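Local coordinates for PilX (Neisseria meningitidis, PDB 2OPD), which probably acts as a minor subunit of the type IV pilus, with an inferred part in pilus-dependent bacterial aggregation and adhesion, at residues Glu57-Ser62 with Thr84-Ser89. Numbering follows the deposited sequence.
Sequences EKYNVS and TGYTLS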
# COMPACT_ATOMS: atom_id res chain seq x y z
N GLU A 57 -7.66 -10.03 7.98
CA GLU A 57 -7.70 -11.44 7.55
C GLU A 57 -7.58 -11.57 6.05
O GLU A 57 -7.32 -12.65 5.55
CB GLU A 57 -8.99 -12.16 7.90
CG GLU A 57 -9.27 -12.39 9.37
CD GLU A 57 -10.73 -12.78 9.59
OE1 GLU A 57 -10.98 -13.79 10.29
OE2 GLU A 57 -11.62 -12.09 9.04
N LYS A 58 -7.82 -10.48 5.34
CA LYS A 58 -7.99 -10.56 3.90
C LYS A 58 -6.80 -10.06 3.09
O LYS A 58 -6.51 -10.58 2.03
CB LYS A 58 -9.25 -9.81 3.47
CG LYS A 58 -10.50 -10.35 4.11
CD LYS A 58 -11.64 -10.51 3.11
CE LYS A 58 -12.53 -11.74 3.45
NZ LYS A 58 -13.10 -12.44 2.23
N TYR A 59 -6.10 -9.06 3.61
CA TYR A 59 -5.19 -8.32 2.80
C TYR A 59 -3.83 -8.25 3.50
O TYR A 59 -3.80 -8.30 4.73
CB TYR A 59 -5.80 -6.95 2.58
CG TYR A 59 -7.04 -6.91 1.67
CD1 TYR A 59 -8.26 -6.50 2.16
CD2 TYR A 59 -6.97 -7.23 0.34
CE1 TYR A 59 -9.38 -6.45 1.38
CE2 TYR A 59 -8.08 -7.15 -0.46
CZ TYR A 59 -9.30 -6.75 0.08
OH TYR A 59 -10.45 -6.67 -0.69
N ASN A 60 -2.74 -8.25 2.74
CA ASN A 60 -1.40 -7.88 3.22
C ASN A 60 -1.06 -6.44 2.73
O ASN A 60 -1.31 -6.08 1.57
CB ASN A 60 -0.30 -8.79 2.68
CG ASN A 60 -0.27 -10.21 3.32
OD1 ASN A 60 -0.52 -10.40 4.51
ND2 ASN A 60 0.12 -11.21 2.50
N VAL A 61 -0.49 -5.61 3.59
CA VAL A 61 -0.03 -4.30 3.18
C VAL A 61 1.46 -4.22 3.30
O VAL A 61 2.02 -4.66 4.28
CB VAL A 61 -0.63 -3.18 4.01
CG1 VAL A 61 -0.03 -1.84 3.54
CG2 VAL A 61 -2.11 -3.14 3.79
N SER A 62 2.14 -3.64 2.32
CA SER A 62 3.59 -3.59 2.47
C SER A 62 4.10 -2.34 1.81
O SER A 62 3.49 -1.83 0.87
CB SER A 62 4.22 -4.88 1.88
OG SER A 62 3.89 -5.03 0.51
N THR A 84 -7.55 -16.86 0.19
CA THR A 84 -8.82 -16.14 0.34
C THR A 84 -9.72 -16.11 -0.90
O THR A 84 -10.90 -15.79 -0.78
CB THR A 84 -8.60 -14.69 0.78
OG1 THR A 84 -7.76 -14.03 -0.18
CG2 THR A 84 -7.99 -14.63 2.21
N GLY A 85 -9.16 -16.44 -2.07
CA GLY A 85 -9.87 -16.32 -3.35
C GLY A 85 -10.06 -14.90 -3.87
O GLY A 85 -10.78 -14.67 -4.84
N TYR A 86 -9.40 -13.93 -3.25
CA TYR A 86 -9.51 -12.55 -3.71
C TYR A 86 -8.42 -12.09 -4.68
O TYR A 86 -7.28 -12.59 -4.65
CB TYR A 86 -9.53 -11.59 -2.52
CG TYR A 86 -10.84 -11.50 -1.84
CD1 TYR A 86 -11.99 -12.04 -2.39
CD2 TYR A 86 -10.95 -10.81 -0.66
CE1 TYR A 86 -13.21 -11.94 -1.72
CE2 TYR A 86 -12.13 -10.68 -0.02
CZ TYR A 86 -13.25 -11.24 -0.52
OH TYR A 86 -14.40 -11.07 0.19
N THR A 87 -8.79 -11.08 -5.48
CA THR A 87 -7.89 -10.50 -6.47
C THR A 87 -7.75 -8.97 -6.37
O THR A 87 -6.64 -8.45 -6.26
CB THR A 87 -8.39 -10.86 -7.84
OG1 THR A 87 -9.73 -10.38 -7.94
CG2 THR A 87 -8.39 -12.38 -8.01
N LEU A 88 -8.87 -8.25 -6.40
CA LEU A 88 -8.83 -6.76 -6.30
C LEU A 88 -7.73 -6.26 -5.35
O LEU A 88 -7.56 -6.78 -4.26
CB LEU A 88 -10.21 -6.18 -5.90
CG LEU A 88 -11.40 -6.43 -6.83
CD1 LEU A 88 -12.49 -5.56 -6.47
CD2 LEU A 88 -11.03 -6.18 -8.28
N SER A 89 -7.00 -5.24 -5.76
CA SER A 89 -5.89 -4.74 -4.94
C SER A 89 -5.79 -3.22 -4.92
O SER A 89 -6.66 -2.52 -5.45
CB SER A 89 -4.56 -5.32 -5.43
OG SER A 89 -4.72 -6.70 -5.56
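Lys-58 reaches across to the ring of Tyr-86. Its CB and CG only begin the approach and make no close contact with the loop. The chain is bent at chi2 (-134°), chi3 and chi4, which brings the tip to the phenol. Lys-58 CD meets the ring first, 3.2 Å from Tyr-86 CE2. Lys-58 CE runs on past Tyr-86 CE2 toward the hydroxyl. Lys-58 NZ ends with a hydrogen bond to Tyr-86 OH at 2.8 Å. It lies oblique to the ring, with Lys-58 NZ 3.0 Å from Tyr-86 CZ. The approaches to the ring carbons are unusually short, and the exact placing of the lysine tip is doubtful.

Tyr-59 comes from the other side of the Tyr-86 ring plane. The two tyrosine side chains cross at about a right angle, with Tyr-59 OH 4.2 Å from Tyr-86 CD2. The edge of the Tyr-59 ring meets backbone too: Tyr-59 CE2 is 3.9 Å from Leu-88 O. Both Lys-58 and Tyr-59 also touch Tyr-8 of helix 4-29.

Farther back in the loop, Thr-84 CG2 rests 3.9 Å from Glu-57 O. Thr-84 OG1 is hydrogen-bonded to Lys-81 O and accepts a weak hydrogen bond from Tyr-86 N.

The contact ties the start of outer strand 59-65 to the loop joining strands 74-80 and 89-93. Its side chains pack against the long N-terminal helix 4-29, in the helix-on-antiparallel-sheet layout of type IV pilins.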